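Local structure of proline iminopeptidase-related protein (2YYS) at residues L15-F29 / G52-S66. The protein is of unknown function but belongs to the peptidase S33 family of alpha/beta hydrolases and may act as a peptidase. Residues are numbered along the deposited sequence; the frame is centred on the assembly and turned at random.
Sequences LYVEDVGPVEGPALF and GFRVVYFDQRGSGRS
E18 and Y57 form a hydrogen-bonded antiparallel pair where strand 54-58 runs beside strand 15-20; on its other edge strand 54-58 lies parallel to strand 27-29, with L28 N bonded to R54 O. This parallel pairing belongs to a beta-alpha-beta unit of the alpha/beta hydrolase fold. R54 reaches D19 on an extended chain, CG anti to the backbone N (chi1 -179°). It grips the carboxylate side-on: R54 NE meets D19 OD1 at 3.0 Å and R54 NH2 meets D19 OD2 at 2.9 Å, the planes 12° apart. V23 CG2 lies over one guanidinium face, and R2 is a second partner of D19. A water accepts from R54 NH1 and donates to V23 O and G25 O. A leucine here would probably leave the buried D19 carboxylate with less charge compensation and remove the water-mediated tie to V23. On the same side of the sheet, V56 CB packs over the F29 ring. On the opposite side, L28 CD1 sits over the F53 ring. At the far end, Y16 CE2 lies 3.3 Å from R65 CZ, over the guanidinium centre. D59 holds R65 side-on from the edge. E18 OE2 is 3.3 Å from R65 NH1 but well out of its plane, so charge alone links them. Two waters bridge E18 and R65, and R43 also pairs with E18. Paired charges at both ends thus probably offset the cost of burying D19, E18 and D59.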
ATOM      1  N   LEU A  15      -5.407 -11.595 -12.312  1.00 20.10           N
ATOM      2  CA  LEU A  15      -4.766 -10.344 -11.941  1.00 19.11           C
ATOM      3  C   LEU A  15      -4.083  -9.678 -13.132  1.00 18.22           C
ATOM      4  O   LEU A  15      -3.410 -10.329 -13.921  1.00 17.88           O
ATOM      5  CB  LEU A  15      -3.741 -10.598 -10.840  1.00 18.91           C
ATOM      6  CG  LEU A  15      -4.210 -11.370  -9.605  1.00 19.18           C
ATOM      7  CD1 LEU A  15      -3.062 -11.570  -8.644  1.00 18.94           C
ATOM      8  CD2 LEU A  15      -5.350 -10.682  -8.901  1.00 19.99           C
ATOM      9  N   TYR A  16      -4.275  -8.370 -13.256  1.00 17.77           N
ATOM     10  CA  TYR A  16      -3.477  -7.547 -14.149  1.00 17.14           C
ATOM     11  C   TYR A  16      -2.061  -7.435 -13.567  1.00 17.31           C
ATOM     12  O   TYR A  16      -1.876  -6.966 -12.447  1.00 17.03           O
ATOM     13  CB  TYR A  16      -4.104  -6.165 -14.333  1.00 16.86           C
ATOM     14  CG  TYR A  16      -3.245  -5.278 -15.171  1.00 15.79           C
ATOM     15  CD1 TYR A  16      -3.313  -5.308 -16.568  1.00 13.13           C
ATOM     16  CD2 TYR A  16      -2.341  -4.411 -14.570  1.00 14.55           C
ATOM     17  CE1 TYR A  16      -2.494  -4.481 -17.332  1.00 13.84           C
ATOM     18  CE2 TYR A  16      -1.525  -3.613 -15.311  1.00 15.18           C
ATOM     19  CZ  TYR A  16      -1.594  -3.639 -16.696  1.00 15.43           C
ATOM     20  OH  TYR A  16      -0.736  -2.820 -17.410  1.00 14.63           O
ATOM     21  N   VAL A  17      -1.071  -7.873 -14.341  1.00 16.99           N
ATOM     22  CA  VAL A  17       0.304  -7.956 -13.885  1.00 17.39           C
ATOM     23  C   VAL A  17       1.222  -7.254 -14.869  1.00 17.50           C
ATOM     24  O   VAL A  17       1.079  -7.419 -16.079  1.00 17.46           O
ATOM     25  CB  VAL A  17       0.738  -9.444 -13.737  1.00 17.45           C
ATOM     26  CG1 VAL A  17       2.201  -9.560 -13.387  1.00 18.09           C
ATOM     27  CG2 VAL A  17      -0.107 -10.140 -12.670  1.00 17.26           C
ATOM     28  N   GLU A  18       2.143  -6.455 -14.338  1.00 17.76           N
ATOM     29  CA  GLU A  18       3.255  -5.886 -15.096  1.00 18.24           C
ATOM     30  C   GLU A  18       4.542  -6.382 -14.448  1.00 18.06           C
ATOM     31  O   GLU A  18       4.922  -5.953 -13.355  1.00 17.65           O
ATOM     32  CB  GLU A  18       3.211  -4.360 -15.100  1.00 18.39           C
ATOM     33  CG  GLU A  18       1.870  -3.785 -15.544  1.00 19.57           C
ATOM     34  CD  GLU A  18       1.794  -2.265 -15.434  1.00 20.35           C
ATOM     35  OE1 GLU A  18       2.584  -1.683 -14.670  1.00 20.31           O
ATOM     36  OE2 GLU A  18       0.921  -1.654 -16.102  1.00 20.46           O
ATOM     37  N   ASP A  19       5.172  -7.320 -15.135  1.00 18.26           N
ATOM     38  CA  ASP A  19       6.371  -7.997 -14.708  1.00 18.60           C
ATOM     39  C   ASP A  19       7.533  -7.333 -15.432  1.00 19.24           C
ATOM     40  O   ASP A  19       7.743  -7.543 -16.629  1.00 19.05           O
ATOM     41  CB  ASP A  19       6.210  -9.475 -15.075  1.00 18.63           C
ATOM     42  CG  ASP A  19       7.393 -10.323 -14.696  1.00 19.04           C
ATOM     43  OD1 ASP A  19       8.379  -9.826 -14.108  1.00 17.76           O
ATOM     44  OD2 ASP A  19       7.409 -11.536 -14.978  1.00 20.99           O
ATOM     45  N   VAL A  20       8.304  -6.547 -14.693  1.00 20.14           N
ATOM     46  CA  VAL A  20       9.242  -5.589 -15.275  1.00 21.36           C
ATOM     47  C   VAL A  20      10.664  -5.794 -14.770  1.00 22.07           C
ATOM     48  O   VAL A  20      10.868  -6.026 -13.587  1.00 22.52           O
ATOM     49  CB  VAL A  20       8.780  -4.166 -14.910  1.00 21.71           C
ATOM     50  CG1 VAL A  20       9.728  -3.130 -15.395  1.00 22.76           C
ATOM     51  CG2 VAL A  20       7.391  -3.911 -15.501  1.00 21.82           C
ATOM     52  N   GLY A  21      11.649  -5.667 -15.657  1.00 22.40           N
ATOM     53  CA  GLY A  21      13.049  -5.794 -15.280  1.00 22.49           C
ATOM     54  C   GLY A  21      13.625  -7.183 -15.543  1.00 22.75           C
ATOM     55  O   GLY A  21      12.913  -8.078 -15.990  1.00 21.50           O
ATOM     56  N   PRO A  22      14.923  -7.355 -15.283  1.00 23.67           N
ATOM     57  CA  PRO A  22      15.613  -8.618 -15.584  1.00 24.21           C
ATOM     58  C   PRO A  22      14.927  -9.812 -14.924  1.00 24.47           C
ATOM     59  O   PRO A  22      14.647  -9.771 -13.735  1.00 24.07           O
ATOM     60  CB  PRO A  22      17.037  -8.417 -15.029  1.00 24.50           C
ATOM     61  CG  PRO A  22      17.109  -7.061 -14.449  1.00 24.95           C
ATOM     62  CD  PRO A  22      15.811  -6.345 -14.681  1.00 23.96           C
ATOM     63  N   VAL A  23      14.655 -10.853 -15.699  1.00 25.09           N
ATOM     64  CA  VAL A  23      13.885 -11.996 -15.220  1.00 26.31           C
ATOM     65  C   VAL A  23      14.581 -12.756 -14.074  1.00 26.89           C
ATOM     66  O   VAL A  23      13.923 -13.378 -13.251  1.00 26.92           O
ATOM     67  CB  VAL A  23      13.535 -12.968 -16.389  1.00 26.32           C
ATOM     68  CG1 VAL A  23      14.771 -13.749 -16.887  1.00 27.47           C
ATOM     69  CG2 VAL A  23      12.434 -13.909 -15.981  1.00 26.83           C
ATOM     70  N   GLU A  24      15.903 -12.682 -14.032  1.00 27.98           N
ATOM     71  CA  GLU A  24      16.692 -13.377 -13.025  1.00 29.36           C
ATOM     72  C   GLU A  24      17.178 -12.423 -11.924  1.00 28.78           C
ATOM     73  O   GLU A  24      17.832 -12.851 -10.982  1.00 29.90           O
ATOM     74  CB  GLU A  24      17.849 -14.147 -13.702  1.00 30.12           C
ATOM     75  CG  GLU A  24      17.398 -15.522 -14.213  1.00 33.60           C
ATOM     76  CD  GLU A  24      18.301 -16.173 -15.275  1.00 38.82           C
ATOM     77  OE1 GLU A  24      19.118 -15.485 -15.935  1.00 41.66           O
ATOM     78  OE2 GLU A  24      18.174 -17.408 -15.464  1.00 41.17           O
ATOM     79  N   GLY A  25      16.817 -11.145 -12.020  1.00 27.70           N
ATOM     80  CA  GLY A  25      17.156 -10.171 -10.993  1.00 26.54           C
ATOM     81  C   GLY A  25      16.402 -10.406  -9.694  1.00 25.10           C
ATOM     82  O   GLY A  25      15.443 -11.177  -9.659  1.00 24.73           O
ATOM     83  N   PRO A  26      16.824  -9.739  -8.624  1.00 23.46           N
ATOM     84  CA  PRO A  26      16.151  -9.864  -7.325  1.00 22.37           C
ATOM     85  C   PRO A  26      14.732  -9.326  -7.417  1.00 21.29           C
ATOM     86  O   PRO A  26      14.547  -8.267  -7.987  1.00 20.98           O
ATOM     87  CB  PRO A  26      17.007  -9.014  -6.389  1.00 22.15           C
ATOM     88  CG  PRO A  26      17.787  -8.112  -7.266  1.00 23.62           C
ATOM     89  CD  PRO A  26      17.962  -8.810  -8.579  1.00 23.95           C
ATOM     90  N   ALA A  27      13.763 -10.046  -6.865  1.00 19.89           N
ATOM     91  CA  ALA A  27      12.360  -9.785  -7.131  1.00 19.32           C
ATOM     92  C   ALA A  27      11.693  -8.972  -6.020  1.00 18.96           C
ATOM     93  O   ALA A  27      11.940  -9.210  -4.835  1.00 17.65           O
ATOM     94  CB  ALA A  27      11.640 -11.086  -7.323  1.00 19.55           C
ATOM     95  N   LEU A  28      10.853  -8.014  -6.428  1.00 18.64           N
ATOM     96  CA  LEU A  28       9.986  -7.246  -5.533  1.00 18.45           C
ATOM     97  C   LEU A  28       8.568  -7.294  -6.030  1.00 18.27           C
ATOM     98  O   LEU A  28       8.334  -7.098  -7.222  1.00 18.63           O
ATOM     99  CB  LEU A  28      10.418  -5.775  -5.495  1.00 18.42           C
ATOM    100  CG  LEU A  28      11.836  -5.558  -5.002  1.00 18.78           C
ATOM    101  CD1 LEU A  28      12.280  -4.138  -5.244  1.00 19.70           C
ATOM    102  CD2 LEU A  28      11.916  -5.904  -3.516  1.00 19.45           C
ATOM    103  N   PHE A  29       7.630  -7.552  -5.119  1.00 17.54           N
ATOM    104  CA  PHE A  29       6.214  -7.484  -5.410  1.00 17.53           C
ATOM    105  C   PHE A  29       5.637  -6.207  -4.815  1.00 17.57           C
ATOM    106  O   PHE A  29       5.964  -5.836  -3.683  1.00 17.15           O
ATOM    107  CB  PHE A  29       5.510  -8.725  -4.861  1.00 18.22           C
ATOM    108  CG  PHE A  29       5.706  -9.937  -5.722  1.00 19.19           C
ATOM    109  CD1 PHE A  29       4.668 -10.462  -6.449  1.00 20.70           C
ATOM    110  CD2 PHE A  29       6.957 -10.506  -5.850  1.00 21.71           C
ATOM    111  CE1 PHE A  29       4.860 -11.567  -7.265  1.00 22.03           C
ATOM    112  CE2 PHE A  29       7.153 -11.608  -6.668  1.00 23.48           C
ATOM    113  CZ  PHE A  29       6.109 -12.128  -7.379  1.00 21.97           C
ATOM    114  N   GLY A  52      17.277  -2.937 -12.368  1.00 28.60           N
ATOM    115  CA  GLY A  52      18.017  -4.031 -11.751  1.00 28.20           C
ATOM    116  C   GLY A  52      17.276  -4.769 -10.629  1.00 27.21           C
ATOM    117  O   GLY A  52      17.861  -5.620  -9.946  1.00 28.82           O
ATOM    118  N   PHE A  53      16.006  -4.449 -10.407  1.00 24.91           N
ATOM    119  CA  PHE A  53      15.119  -5.380  -9.725  1.00 23.09           C
ATOM    120  C   PHE A  53      14.163  -5.940 -10.762  1.00 21.93           C
ATOM    121  O   PHE A  53      13.876  -5.301 -11.762  1.00 20.74           O
ATOM    122  CB  PHE A  53      14.317  -4.701  -8.623  1.00 22.81           C
ATOM    123  CG  PHE A  53      15.100  -4.403  -7.373  1.00 22.72           C
ATOM    124  CD1 PHE A  53      15.228  -5.354  -6.368  1.00 23.00           C
ATOM    125  CD2 PHE A  53      15.677  -3.157  -7.188  1.00 23.17           C
ATOM    126  CE1 PHE A  53      15.924  -5.063  -5.201  1.00 22.84           C
ATOM    127  CE2 PHE A  53      16.383  -2.864  -6.030  1.00 25.00           C
ATOM    128  CZ  PHE A  53      16.507  -3.815  -5.035  1.00 23.80           C
ATOM    129  N   ARG A  54      13.697  -7.155 -10.531  1.00 21.15           N
ATOM    130  CA  ARG A  54      12.509  -7.646 -11.194  1.00 20.43           C
ATOM    131  C   ARG A  54      11.333  -7.200 -10.345  1.00 20.16           C
ATOM    132  O   ARG A  54      11.171  -7.649  -9.208  1.00 20.25           O
ATOM    133  CB  ARG A  54      12.538  -9.159 -11.292  1.00 20.50           C
ATOM    134  CG  ARG A  54      11.342  -9.746 -12.003  1.00 20.28           C
ATOM    135  CD  ARG A  54      11.403 -11.225 -12.094  1.00 21.10           C
ATOM    136  NE  ARG A  54      10.254 -11.784 -12.781  1.00 20.56           N
ATOM    137  CZ  ARG A  54      10.039 -13.075 -12.930  1.00 21.66           C
ATOM    138  NH1 ARG A  54      10.892 -13.961 -12.436  1.00 24.98           N
ATOM    139  NH2 ARG A  54       8.969 -13.492 -13.574  1.00 21.59           N
ATOM    140  N   VAL A  55      10.517  -6.305 -10.887  1.00 19.06           N
ATOM    141  CA  VAL A  55       9.416  -5.732 -10.144  1.00 18.66           C
ATOM    142  C   VAL A  55       8.083  -6.202 -10.735  1.00 18.00           C
ATOM    143  O   VAL A  55       7.806  -6.029 -11.928  1.00 17.28           O
ATOM    144  CB  VAL A  55       9.465  -4.203 -10.160  1.00 18.52           C
ATOM    145  CG1 VAL A  55       8.460  -3.643  -9.177  1.00 19.36           C
ATOM    146  CG2 VAL A  55      10.848  -3.714  -9.836  1.00 19.11           C
ATOM    147  N   VAL A  56       7.257  -6.770  -9.873  1.00 17.14           N
ATOM    148  CA  VAL A  56       5.954  -7.260 -10.264  1.00 17.30           C
ATOM    149  C   VAL A  56       4.915  -6.287  -9.711  1.00 17.69           C
ATOM    150  O   VAL A  56       4.561  -6.332  -8.513  1.00 18.70           O
ATOM    151  CB  VAL A  56       5.739  -8.694  -9.735  1.00 16.88           C
ATOM    152  CG1 VAL A  56       4.403  -9.241 -10.191  1.00 17.29           C
ATOM    153  CG2 VAL A  56       6.854  -9.584 -10.205  1.00 15.88           C
ATOM    154  N   TYR A  57       4.490  -5.360 -10.559  1.00 17.56           N
ATOM    155  CA  TYR A  57       3.369  -4.491 -10.239  1.00 17.89           C
ATOM    156  C   TYR A  57       2.117  -5.259 -10.596  1.00 17.40           C
ATOM    157  O   TYR A  57       2.046  -5.872 -11.651  1.00 18.12           O
ATOM    158  CB  TYR A  57       3.418  -3.165 -11.017  1.00 17.99           C
ATOM    159  CG  TYR A  57       4.725  -2.407 -10.921  1.00 18.56           C
ATOM    160  CD1 TYR A  57       4.947  -1.482  -9.915  1.00 20.08           C
ATOM    161  CD2 TYR A  57       5.732  -2.601 -11.859  1.00 19.55           C
ATOM    162  CE1 TYR A  57       6.150  -0.777  -9.838  1.00 19.40           C
ATOM    163  CE2 TYR A  57       6.925  -1.909 -11.792  1.00 19.14           C
ATOM    164  CZ  TYR A  57       7.131  -0.996 -10.779  1.00 20.83           C
ATOM    165  OH  TYR A  57       8.337  -0.316 -10.715  1.00 21.80           O
ATOM    166  N   PHE A  58       1.147  -5.279  -9.701  1.00 17.03           N
ATOM    167  CA  PHE A  58      -0.125  -5.889 -10.024  1.00 16.39           C
ATOM    168  C   PHE A  58      -1.282  -5.201  -9.349  1.00 16.37           C
ATOM    169  O   PHE A  58      -1.122  -4.540  -8.312  1.00 16.63           O
ATOM    170  CB  PHE A  58      -0.110  -7.402  -9.746  1.00 16.36           C
ATOM    171  CG  PHE A  58      -0.088  -7.779  -8.290  1.00 15.18           C
ATOM    172  CD1 PHE A  58      -1.237  -8.228  -7.667  1.00 13.48           C
ATOM    173  CD2 PHE A  58       1.099  -7.772  -7.570  1.00 15.39           C
ATOM    174  CE1 PHE A  58      -1.222  -8.605  -6.339  1.00 14.88           C
ATOM    175  CE2 PHE A  58       1.125  -8.152  -6.228  1.00 14.57           C
ATOM    176  CZ  PHE A  58      -0.029  -8.570  -5.612  1.00 13.87           C
ATOM    177  N   ASP A  59      -2.445  -5.328  -9.977  1.00 16.02           N
ATOM    178  CA  ASP A  59      -3.676  -4.882  -9.388  1.00 16.65           C
ATOM    179  C   ASP A  59      -4.306  -6.089  -8.710  1.00 17.25           C
ATOM    180  O   ASP A  59      -4.391  -7.170  -9.290  1.00 17.51           O
ATOM    181  CB  ASP A  59      -4.627  -4.320 -10.441  1.00 16.58           C
ATOM    182  CG  ASP A  59      -4.153  -3.022 -11.037  1.00 16.68           C
ATOM    183  OD1 ASP A  59      -3.046  -2.544 -10.687  1.00 16.43           O
ATOM    184  OD2 ASP A  59      -4.839  -2.407 -11.884  1.00 16.43           O
ATOM    185  N   GLN A  60      -4.778  -5.877  -7.494  1.00 17.71           N
ATOM    186  CA  GLN A  60      -5.314  -6.926  -6.658  1.00 18.30           C
ATOM    187  C   GLN A  60      -6.644  -7.423  -7.216  1.00 18.79           C
ATOM    188  O   GLN A  60      -7.223  -6.836  -8.149  1.00 18.45           O
ATOM    189  CB  GLN A  60      -5.434  -6.440  -5.207  1.00 18.36           C
ATOM    190  CG  GLN A  60      -4.066  -6.340  -4.502  1.00 18.64           C
ATOM    191  CD  GLN A  60      -3.988  -5.225  -3.460  1.00 19.75           C
ATOM    192  OE1 GLN A  60      -4.977  -4.933  -2.792  1.00 21.18           O
ATOM    193  NE2 GLN A  60      -2.815  -4.602  -3.327  1.00 18.69           N
ATOM    194  N   ARG A  61      -7.087  -8.540  -6.663  1.00 18.91           N
ATOM    195  CA  ARG A  61      -8.223  -9.266  -7.188  1.00 19.16           C
ATOM    196  C   ARG A  61      -9.422  -8.334  -7.301  1.00 19.00           C
ATOM    197  O   ARG A  61      -9.715  -7.569  -6.382  1.00 19.24           O
ATOM    198  CB  ARG A  61      -8.539 -10.482  -6.319  1.00 19.01           C
ATOM    199  CG  ARG A  61      -8.892 -10.160  -4.868  1.00 20.29           C
ATOM    200  CD  ARG A  61      -9.578 -11.292  -4.148  1.00 20.14           C
ATOM    201  NE  ARG A  61      -8.856 -12.545  -4.325  1.00 20.61           N
ATOM    202  CZ  ARG A  61      -9.355 -13.762  -4.101  1.00 22.39           C
ATOM    203  NH1 ARG A  61      -8.595 -14.835  -4.294  1.00 21.98           N
ATOM    204  NH2 ARG A  61     -10.600 -13.915  -3.666  1.00 22.89           N
ATOM    205  N   GLY A  62     -10.053  -8.353  -8.470  1.00 18.28           N
ATOM    206  CA  GLY A  62     -11.236  -7.557  -8.734  1.00 18.31           C
ATOM    207  C   GLY A  62     -11.024  -6.062  -8.831  1.00 17.98           C
ATOM    208  O   GLY A  62     -11.964  -5.324  -9.110  1.00 18.39           O
ATOM    209  N   SER A  63      -9.793  -5.611  -8.633  1.00 17.99           N
ATOM    210  CA  SER A  63      -9.506  -4.194  -8.474  1.00 18.13           C
ATOM    211  C   SER A  63      -8.814  -3.610  -9.694  1.00 18.07           C
ATOM    212  O   SER A  63      -8.004  -4.282 -10.344  1.00 17.89           O
ATOM    213  CB  SER A  63      -8.623  -3.962  -7.240  1.00 18.29           C
ATOM    214  OG  SER A  63      -9.079  -4.718  -6.129  1.00 18.82           O
ATOM    215  N   GLY A  64      -9.106  -2.341  -9.973  1.00 17.83           N
ATOM    216  CA  GLY A  64      -8.426  -1.615 -11.029  1.00 18.20           C
ATOM    217  C   GLY A  64      -8.572  -2.346 -12.348  1.00 18.15           C
ATOM    218  O   GLY A  64      -9.686  -2.619 -12.775  1.00 17.86           O
ATOM    219  N   ARG A  65      -7.440  -2.701 -12.946  1.00 18.11           N
ATOM    220  CA  ARG A  65      -7.393  -3.293 -14.277  1.00 18.28           C
ATOM    221  C   ARG A  65      -7.567  -4.798 -14.270  1.00 18.90           C
ATOM    222  O   ARG A  65      -7.625  -5.412 -15.332  1.00 19.50           O
ATOM    223  CB  ARG A  65      -6.078  -2.936 -14.960  1.00 17.89           C
ATOM    224  CG  ARG A  65      -5.897  -1.453 -15.147  1.00 17.24           C
ATOM    225  CD  ARG A  65      -4.463  -1.036 -15.406  1.00 16.75           C
ATOM    226  NE  ARG A  65      -3.664  -1.124 -14.194  1.00 16.89           N
ATOM    227  CZ  ARG A  65      -2.424  -0.690 -14.067  1.00 16.82           C
ATOM    228  NH1 ARG A  65      -1.800  -0.117 -15.087  1.00 16.93           N
ATOM    229  NH2 ARG A  65      -1.789  -0.851 -12.913  1.00 16.99           N
ATOM    230  N   SER A  66      -7.642  -5.393 -13.083  1.00 19.21           N
ATOM    231  CA  SER A  66      -7.879  -6.823 -12.948  1.00 19.75           C
ATOM    232  C   SER A  66      -9.316  -7.206 -13.250  1.00 20.70           C
ATOM    233  O   SER A  66     -10.235  -6.395 -13.159  1.00 20.56           O
ATOM    234  CB  SER A  66      -7.510  -7.316 -11.542  1.00 19.45           C
ATOM    235  OG  SER A  66      -6.119  -7.170 -11.327  1.00 18.75           O
TER
HETATM  236  O   HOH W   1       1.092  -0.400 -12.761  1.00 18.99           O
HETATM  237  O   HOH W   2       1.150   0.977 -15.952  1.00 26.76           O
HETATM  238  O   HOH W   3      13.463 -13.323 -10.645  1.00 30.15           O